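Local coordinates for protein 3-Hydroxyacyl-CoA dehydrogenase (Ralstonia eutropha H16, PDB 4PZC) that probably catalyses the NAD+-dependent oxidation of (S)-3-hydroxyacyl-CoA substrates such as 3-hydroxybutyryl-CoA to the corresponding 3-ketoacyl-CoA, at residues D105-S119 and T130-F142. Numbering follows the deposited sequence.
Sequences DGIVGENVIIASNTS and TSRADRFIGMHFF
Five backbone hydrogen bonds join strand 113-117 to strand 136-141 in parallel, pairing Ile-114 with Phe-136 through to Asn-117 with Met-139. The ladder runs from Ile-114 N to Arg-135 O (3.0 Å) as far as Thr-118 N to Met-139 O (3.0 Å). Met-139 O also receives a weak bond from Asn-117 ND2 (2.9 Å), whose amide is carried forward along the strand with CG anti to the backbone N (chi1 177°) and reaches the edge of the Phe-141 ring.

Apolar contacts flank the ladder. On one face Ile-114 CG2 lies against Phe-136 CD1 (3.8 Å) and Ser-116 CB approaches CZ of that ring; Leu-101 of helix 94-107 and Ile-123 of helix 123-127 enclose the ring further. On the other, Ala-115 CB meets Ile-137 CG2 (3.6 Å) and Met-139 SD.

Polar groups join the strands' approaches. Asp-105 grips Ser-131 twice: OD2 takes Ser-131 N (2.7 Å) from above the carboxylate plane, while OD1 takes the hydroxyl on its syn lone pair. Arg-132, whose NE is salt-bridged to Asp-134 OD1, reaches Glu-110 OE2 with NH1 in a long salt bridge, the Glu-110 carboxylate and the guanidinium steeply inclined to each other.

Just past strand 113-117, Ser-119 CB packs near His-140 CE1 (3.7 Å). Ser-119 is predicted to bind NAD+ and CoA, and His-140 to be important for catalysis, so this beta-alpha-beta unit of the Rossmann-type domain brings probable active-site residues together at its C-terminal strand ends.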
ATOM      1  N   ASP A 105     -12.420  27.687 -23.346  1.00 54.84           N
ATOM      2  CA  ASP A 105     -13.807  28.105 -23.114  1.00 54.83           C
ATOM      3  C   ASP A 105     -14.233  29.125 -24.173  1.00 59.54           C
ATOM      4  O   ASP A 105     -15.359  29.086 -24.667  1.00 59.87           O
ATOM      5  CB  ASP A 105     -13.933  28.695 -21.708  1.00 51.89           C
ATOM      6  CG  ASP A 105     -15.368  28.957 -21.292  1.00 50.01           C
ATOM      7  OD1 ASP A 105     -16.253  28.162 -21.649  1.00 51.64           O
ATOM      8  OD2 ASP A 105     -15.609  29.938 -20.550  1.00 43.51           O
ATOM      9  N   GLY A 106     -13.307  30.026 -24.518  1.00 69.27           N
ATOM     10  CA  GLY A 106     -13.443  30.962 -25.656  1.00 68.33           C
ATOM     11  C   GLY A 106     -13.812  30.346 -27.004  1.00 64.61           C
ATOM     12  O   GLY A 106     -14.673  30.859 -27.697  1.00 62.02           O
ATOM     13  N   ILE A 107     -13.183  29.239 -27.376  1.00 63.12           N
ATOM     14  CA  ILE A 107     -13.443  28.621 -28.675  1.00 62.06           C
ATOM     15  C   ILE A 107     -14.749  27.800 -28.680  1.00 64.04           C
ATOM     16  O   ILE A 107     -15.686  28.137 -29.388  1.00 66.98           O
ATOM     17  CB  ILE A 107     -12.233  27.770 -29.156  1.00 61.03           C
ATOM     18  CG1 ILE A 107     -11.078  28.660 -29.639  1.00 59.77           C
ATOM     19  CG2 ILE A 107     -12.624  26.869 -30.313  1.00 59.76           C
ATOM     20  CD1 ILE A 107     -10.513  29.601 -28.601  1.00 60.09           C
ATOM     21  N   VAL A 108     -14.807  26.732 -27.890  1.00 65.95           N
ATOM     22  CA  VAL A 108     -15.882  25.729 -28.009  1.00 64.58           C
ATOM     23  C   VAL A 108     -17.284  26.207 -27.628  1.00 64.11           C
ATOM     24  O   VAL A 108     -17.446  27.200 -26.898  1.00 60.74           O
ATOM     25  CB  VAL A 108     -15.561  24.456 -27.182  1.00 70.22           C
ATOM     26  CG1 VAL A 108     -14.231  23.848 -27.625  1.00 71.34           C
ATOM     27  CG2 VAL A 108     -15.578  24.739 -25.677  1.00 67.75           C
ATOM     28  N   GLY A 109     -18.285  25.462 -28.118  1.00 64.37           N
ATOM     29  CA  GLY A 109     -19.708  25.739 -27.865  1.00 63.46           C
ATOM     30  C   GLY A 109     -20.165  25.466 -26.430  1.00 66.92           C
ATOM     31  O   GLY A 109     -19.558  24.657 -25.701  1.00 56.38           O
ATOM     32  N   GLU A 110     -21.249  26.146 -26.041  1.00 68.95           N
ATOM     33  CA  GLU A 110     -21.817  26.075 -24.682  1.00 74.42           C
ATOM     34  C   GLU A 110     -22.062  24.658 -24.137  1.00 78.62           C
ATOM     35  O   GLU A 110     -21.964  24.436 -22.921  1.00 72.62           O
ATOM     36  CB  GLU A 110     -23.135  26.866 -24.597  1.00 78.59           C
ATOM     37  CG  GLU A 110     -22.997  28.253 -23.970  1.00 86.44           C
ATOM     38  CD  GLU A 110     -24.273  28.733 -23.272  1.00 86.12           C
ATOM     39  OE1 GLU A 110     -25.365  28.676 -23.884  1.00 92.06           O
ATOM     40  OE2 GLU A 110     -24.181  29.180 -22.107  1.00 78.14           O
ATOM     41  N   ASN A 111     -22.401  23.719 -25.022  1.00 80.41           N
ATOM     42  CA  ASN A 111     -22.633  22.334 -24.616  1.00 84.71           C
ATOM     43  C   ASN A 111     -21.455  21.396 -24.868  1.00 79.92           C
ATOM     44  O   ASN A 111     -21.616  20.177 -24.811  1.00 82.89           O
ATOM     45  CB  ASN A 111     -23.918  21.777 -25.258  1.00 90.99           C
ATOM     46  CG  ASN A 111     -25.120  21.879 -24.327  1.00 93.87           C
ATOM     47  OD1 ASN A 111     -25.740  22.941 -24.215  1.00 94.46           O
ATOM     48  ND2 ASN A 111     -25.443  20.778 -23.636  1.00 89.98           N
ATOM     49  N   VAL A 112     -20.279  21.959 -25.126  1.00 73.49           N
ATOM     50  CA  VAL A 112     -19.054  21.165 -25.218  1.00 72.39           C
ATOM     51  C   VAL A 112     -18.356  21.154 -23.837  1.00 68.89           C
ATOM     52  O   VAL A 112     -18.183  22.190 -23.200  1.00 58.39           O
ATOM     53  CB  VAL A 112     -18.131  21.681 -26.368  1.00 76.83           C
ATOM     54  CG1 VAL A 112     -16.677  21.253 -26.172  1.00 71.97           C
ATOM     55  CG2 VAL A 112     -18.657  21.210 -27.730  1.00 75.56           C
ATOM     56  N   ILE A 113     -17.965  19.957 -23.394  1.00 68.56           N
ATOM     57  CA  ILE A 113     -17.377  19.730 -22.070  1.00 63.91           C
ATOM     58  C   ILE A 113     -15.889  20.009 -22.057  1.00 60.48           C
ATOM     59  O   ILE A 113     -15.172  19.563 -22.932  1.00 63.57           O
ATOM     60  CB  ILE A 113     -17.550  18.258 -21.637  1.00 64.97           C
ATOM     61  CG1 ILE A 113     -19.038  17.935 -21.441  1.00 63.80           C
ATOM     62  CG2 ILE A 113     -16.729  17.938 -20.379  1.00 63.48           C
ATOM     63  CD1 ILE A 113     -19.344  16.451 -21.403  1.00 62.30           C
ATOM     64  N   ILE A 114     -15.444  20.725 -21.038  1.00 60.87           N
ATOM     65  CA  ILE A 114     -14.038  20.974 -20.795  1.00 61.50           C
ATOM     66  C   ILE A 114     -13.618  20.200 -19.544  1.00 60.40           C
ATOM     67  O   ILE A 114     -14.126  20.442 -18.444  1.00 59.13           O
ATOM     68  CB  ILE A 114     -13.775  22.476 -20.565  1.00 65.31           C
ATOM     69  CG1 ILE A 114     -14.244  23.304 -21.782  1.00 68.95           C
ATOM     70  CG2 ILE A 114     -12.301  22.712 -20.253  1.00 65.38           C
ATOM     71  CD1 ILE A 114     -14.378  24.808 -21.540  1.00 68.40           C
ATOM     72  N   ALA A 115     -12.699  19.261 -19.721  1.00 60.69           N
ATOM     73  CA  ALA A 115     -12.119  18.515 -18.616  1.00 58.59           C
ATOM     74  C   ALA A 115     -10.685  18.962 -18.460  1.00 58.93           C
ATOM     75  O   ALA A 115     -10.064  19.355 -19.439  1.00 66.64           O
ATOM     76  CB  ALA A 115     -12.170  17.028 -18.898  1.00 58.88           C
ATOM     77  N   SER A 116     -10.165  18.917 -17.236  1.00 59.12           N
ATOM     78  CA  SER A 116      -8.735  19.168 -16.986  1.00 57.11           C
ATOM     79  C   SER A 116      -8.077  18.044 -16.203  1.00 58.53           C
ATOM     80  O   SER A 116      -8.551  17.668 -15.141  1.00 67.47           O
ATOM     81  CB  SER A 116      -8.525  20.466 -16.225  1.00 54.29           C
ATOM     82  OG  SER A 116      -7.142  20.756 -16.172  1.00 56.16           O
ATOM     83  N   ASN A 117      -6.991  17.507 -16.737  1.00 60.68           N
ATOM     84  CA  ASN A 117      -6.218  16.486 -16.054  1.00 61.57           C
ATOM     85  C   ASN A 117      -5.270  17.142 -15.029  1.00 63.41           C
ATOM     86  O   ASN A 117      -4.612  18.134 -15.340  1.00 71.35           O
ATOM     87  CB  ASN A 117      -5.433  15.687 -17.080  1.00 62.94           C
ATOM     88  CG  ASN A 117      -4.548  14.650 -16.450  1.00 62.76           C
ATOM     89  OD1 ASN A 117      -3.329  14.716 -16.532  1.00 63.41           O
ATOM     90  ND2 ASN A 117      -5.154  13.705 -15.794  1.00 66.07           N
ATOM     91  N   THR A 118      -5.224  16.603 -13.810  1.00 60.21           N
ATOM     92  CA  THR A 118      -4.412  17.163 -12.710  1.00 54.29           C
ATOM     93  C   THR A 118      -4.345  16.164 -11.551  1.00 53.06           C
ATOM     94  O   THR A 118      -5.217  15.303 -11.425  1.00 55.11           O
ATOM     95  CB  THR A 118      -4.981  18.514 -12.189  1.00 55.65           C
ATOM     96  OG1 THR A 118      -4.125  19.088 -11.177  1.00 50.36           O
ATOM     97  CG2 THR A 118      -6.385  18.327 -11.631  1.00 55.77           C
ATOM     98  N   SER A 119      -3.296  16.268 -10.734  1.00 50.61           N
ATOM     99  CA  SER A 119      -3.167  15.489  -9.499  1.00 48.92           C
ATOM    100  C   SER A 119      -3.547  16.291  -8.271  1.00 50.46           C
ATOM    101  O   SER A 119      -4.012  15.731  -7.282  1.00 58.55           O
ATOM    102  CB  SER A 119      -1.743  15.023  -9.329  1.00 47.12           C
ATOM    103  OG  SER A 119      -0.911  15.804 -10.133  1.00 49.62           O
ATOM    104  N   THR A 130     -14.399  28.898 -15.992  1.00 51.74           N
ATOM    105  CA  THR A 130     -15.091  28.751 -17.263  1.00 53.45           C
ATOM    106  C   THR A 130     -16.459  29.422 -17.204  1.00 62.02           C
ATOM    107  O   THR A 130     -16.938  29.785 -16.135  1.00 62.76           O
ATOM    108  CB  THR A 130     -15.283  27.287 -17.675  1.00 52.94           C
ATOM    109  OG1 THR A 130     -16.305  26.681 -16.877  1.00 52.63           O
ATOM    110  CG2 THR A 130     -13.989  26.516 -17.570  1.00 51.11           C
ATOM    111  N   SER A 131     -17.079  29.581 -18.369  1.00 68.31           N
ATOM    112  CA  SER A 131     -18.399  30.210 -18.481  1.00 69.22           C
ATOM    113  C   SER A 131     -19.542  29.237 -18.205  1.00 68.81           C
ATOM    114  O   SER A 131     -20.636  29.675 -17.862  1.00 72.55           O
ATOM    115  CB  SER A 131     -18.597  30.785 -19.877  1.00 67.10           C
ATOM    116  OG  SER A 131     -18.839  29.741 -20.801  1.00 64.87           O
ATOM    117  N   ARG A 132     -19.313  27.938 -18.410  1.00 67.20           N
ATOM    118  CA  ARG A 132     -20.258  26.900 -17.962  1.00 68.24           C
ATOM    119  C   ARG A 132     -19.494  25.879 -17.099  1.00 66.66           C
ATOM    120  O   ARG A 132     -18.908  24.910 -17.593  1.00 61.51           O
ATOM    121  CB  ARG A 132     -20.980  26.208 -19.140  1.00 73.37           C
ATOM    122  CG  ARG A 132     -21.922  27.091 -19.976  1.00 76.74           C
ATOM    123  CD  ARG A 132     -23.347  27.217 -19.431  1.00 79.44           C
ATOM    124  NE  ARG A 132     -24.007  25.925 -19.182  1.00 88.87           N
ATOM    125  CZ  ARG A 132     -24.572  25.137 -20.105  1.00 97.29           C
ATOM    126  NH1 ARG A 132     -24.576  25.466 -21.396  1.00106.32           N
ATOM    127  NH2 ARG A 132     -25.137  23.990 -19.736  1.00 92.36           N
ATOM    128  N   ALA A 133     -19.492  26.128 -15.793  1.00 68.47           N
ATOM    129  CA  ALA A 133     -18.902  25.209 -14.824  1.00 62.17           C
ATOM    130  C   ALA A 133     -19.505  23.803 -14.906  1.00 59.44           C
ATOM    131  O   ALA A 133     -18.767  22.829 -14.891  1.00 62.53           O
ATOM    132  CB  ALA A 133     -19.071  25.771 -13.428  1.00 63.30           C
ATOM    133  N   ASP A 134     -20.830  23.694 -15.020  1.00 56.49           N
ATOM    134  CA  ASP A 134     -21.485  22.386 -15.042  1.00 59.43           C
ATOM    135  C   ASP A 134     -20.979  21.480 -16.160  1.00 58.55           C
ATOM    136  O   ASP A 134     -21.118  20.249 -16.108  1.00 54.45           O
ATOM    137  CB  ASP A 134     -23.002  22.531 -15.142  1.00 64.21           C
ATOM    138  CG  ASP A 134     -23.477  22.799 -16.562  1.00 69.89           C
ATOM    139  OD1 ASP A 134     -23.308  23.962 -16.995  1.00 64.03           O
ATOM    140  OD2 ASP A 134     -24.029  21.862 -17.221  1.00 66.38           O
ATOM    141  N   ARG A 135     -20.393  22.093 -17.174  1.00 62.86           N
ATOM    142  CA  ARG A 135     -19.762  21.343 -18.255  1.00 71.66           C
ATOM    143  C   ARG A 135     -18.263  21.118 -17.991  1.00 67.85           C
ATOM    144  O   ARG A 135     -17.551  20.649 -18.866  1.00 64.98           O
ATOM    145  CB  ARG A 135     -19.982  22.072 -19.589  1.00 75.02           C
ATOM    146  CG  ARG A 135     -21.431  22.106 -20.042  1.00 76.58           C
ATOM    147  CD  ARG A 135     -21.777  20.816 -20.765  1.00 88.88           C
ATOM    148  NE  ARG A 135     -23.029  20.232 -20.287  1.00 97.02           N
ATOM    149  CZ  ARG A 135     -23.384  18.959 -20.445  1.00 94.14           C
ATOM    150  NH1 ARG A 135     -22.594  18.097 -21.090  1.00 88.26           N
ATOM    151  NH2 ARG A 135     -24.544  18.544 -19.951  1.00 95.18           N
ATOM    152  N   PHE A 136     -17.792  21.431 -16.785  1.00 64.37           N
ATOM    153  CA  PHE A 136     -16.391  21.235 -16.447  1.00 60.56           C
ATOM    154  C   PHE A 136     -16.231  20.079 -15.482  1.00 56.98           C
ATOM    155  O   PHE A 136     -16.962  19.989 -14.497  1.00 57.69           O
ATOM    156  CB  PHE A 136     -15.788  22.488 -15.820  1.00 63.62           C
ATOM    157  CG  PHE A 136     -14.312  22.378 -15.603  1.00 66.86           C
ATOM    158  CD1 PHE A 136     -13.434  22.696 -16.606  1.00 69.90           C
ATOM    159  CD2 PHE A 136     -13.804  21.908 -14.410  1.00 69.74           C
ATOM    160  CE1 PHE A 136     -12.074  22.568 -16.415  1.00 72.74           C
ATOM    161  CE2 PHE A 136     -12.445  21.775 -14.212  1.00 69.26           C
ATOM    162  CZ  PHE A 136     -11.579  22.105 -15.215  1.00 70.14           C
ATOM    163  N   ILE A 137     -15.253  19.222 -15.749  1.00 50.28           N
ATOM    164  CA  ILE A 137     -15.003  18.062 -14.909  1.00 51.90           C
ATOM    165  C   ILE A 137     -13.493  17.841 -14.818  1.00 52.59           C
ATOM    166  O   ILE A 137     -12.755  18.364 -15.637  1.00 59.52           O
ATOM    167  CB  ILE A 137     -15.683  16.823 -15.500  1.00 56.25           C
ATOM    168  CG1 ILE A 137     -15.902  15.765 -14.420  1.00 62.79           C
ATOM    169  CG2 ILE A 137     -14.852  16.250 -16.642  1.00 58.33           C
ATOM    170  CD1 ILE A 137     -16.559  14.495 -14.917  1.00 66.07           C
ATOM    171  N   GLY A 138     -13.033  17.111 -13.803  1.00 55.00           N
ATOM    172  CA  GLY A 138     -11.606  16.811 -13.623  1.00 53.09           C
ATOM    173  C   GLY A 138     -11.307  15.366 -13.955  1.00 53.17           C
ATOM    174  O   GLY A 138     -12.141  14.493 -13.736  1.00 54.82           O
ATOM    175  N   MET A 139     -10.128  15.111 -14.504  1.00 53.81           N
ATOM    176  CA  MET A 139      -9.648  13.746 -14.686  1.00 56.30           C
ATOM    177  C   MET A 139      -8.212  13.617 -14.201  1.00 61.17           C
ATOM    178  O   MET A 139      -7.446  14.573 -14.215  1.00 63.22           O
ATOM    179  CB  MET A 139      -9.745  13.341 -16.140  1.00 54.81           C
ATOM    180  CG  MET A 139     -11.108  13.660 -16.726  1.00 57.92           C
ATOM    181  SD  MET A 139     -11.162  13.531 -18.519  1.00 65.14           S
ATOM    182  CE  MET A 139     -11.081  11.747 -18.757  1.00 62.24           C
ATOM    183  N   HIS A 140      -7.863  12.431 -13.738  1.00 61.42           N
ATOM    184  CA  HIS A 140      -6.506  12.139 -13.352  1.00 64.54           C
ATOM    185  C   HIS A 140      -6.207  10.796 -13.982  1.00 59.88           C
ATOM    186  O   HIS A 140      -6.679   9.759 -13.507  1.00 60.56           O
ATOM    187  CB  HIS A 140      -6.363  12.130 -11.816  1.00 71.65           C
ATOM    188  CG  HIS A 140      -4.981  11.802 -11.322  1.00 72.26           C
ATOM    189  ND1 HIS A 140      -3.865  12.517 -11.694  1.00 78.05           N
ATOM    190  CD2 HIS A 140      -4.541  10.849 -10.467  1.00 71.40           C
ATOM    191  CE1 HIS A 140      -2.793  12.000 -11.116  1.00 75.93           C
ATOM    192  NE2 HIS A 140      -3.178  10.991 -10.361  1.00 73.34           N
ATOM    193  N   PHE A 141      -5.470  10.838 -15.089  1.00 56.49           N
ATOM    194  CA  PHE A 141      -4.946   9.645 -15.755  1.00 57.74           C
ATOM    195  C   PHE A 141      -3.652   9.233 -15.129  1.00 56.73           C
ATOM    196  O   PHE A 141      -3.035  10.040 -14.437  1.00 65.73           O
ATOM    197  CB  PHE A 141      -4.677   9.944 -17.204  1.00 56.87           C
ATOM    198  CG  PHE A 141      -5.921  10.070 -18.026  1.00 57.33           C
ATOM    199  CD1 PHE A 141      -6.501   8.944 -18.581  1.00 54.38           C
ATOM    200  CD2 PHE A 141      -6.505  11.310 -18.248  1.00 54.81           C
ATOM    201  CE1 PHE A 141      -7.643   9.047 -19.351  1.00 55.44           C
ATOM    202  CE2 PHE A 141      -7.648  11.419 -19.019  1.00 57.36           C
ATOM    203  CZ  PHE A 141      -8.216  10.286 -19.576  1.00 56.62           C
ATOM    204  N   PHE A 142      -3.220   7.998 -15.378  1.00 58.87           N
ATOM    205  CA  PHE A 142      -2.022   7.482 -14.690  1.00 59.99           C
ATOM    206  C   PHE A 142      -0.798   7.150 -15.543  1.00 64.85           C
ATOM    207  O   PHE A 142      -0.894   6.583 -16.617  1.00 64.68           O
ATOM    208  CB  PHE A 142      -2.382   6.343 -13.756  1.00 55.28           C
ATOM    209  CG  PHE A 142      -2.999   6.816 -12.480  1.00 52.86           C
ATOM    210  CD1 PHE A 142      -2.208   7.151 -11.415  1.00 54.58           C
ATOM    211  CD2 PHE A 142      -4.367   6.973 -12.361  1.00 52.00           C
ATOM    212  CE1 PHE A 142      -2.770   7.587 -10.226  1.00 56.34           C
ATOM    213  CE2 PHE A 142      -4.935   7.424 -11.184  1.00 49.91           C
ATOM    214  CZ  PHE A 142      -4.135   7.719 -10.106  1.00 50.88           C
TER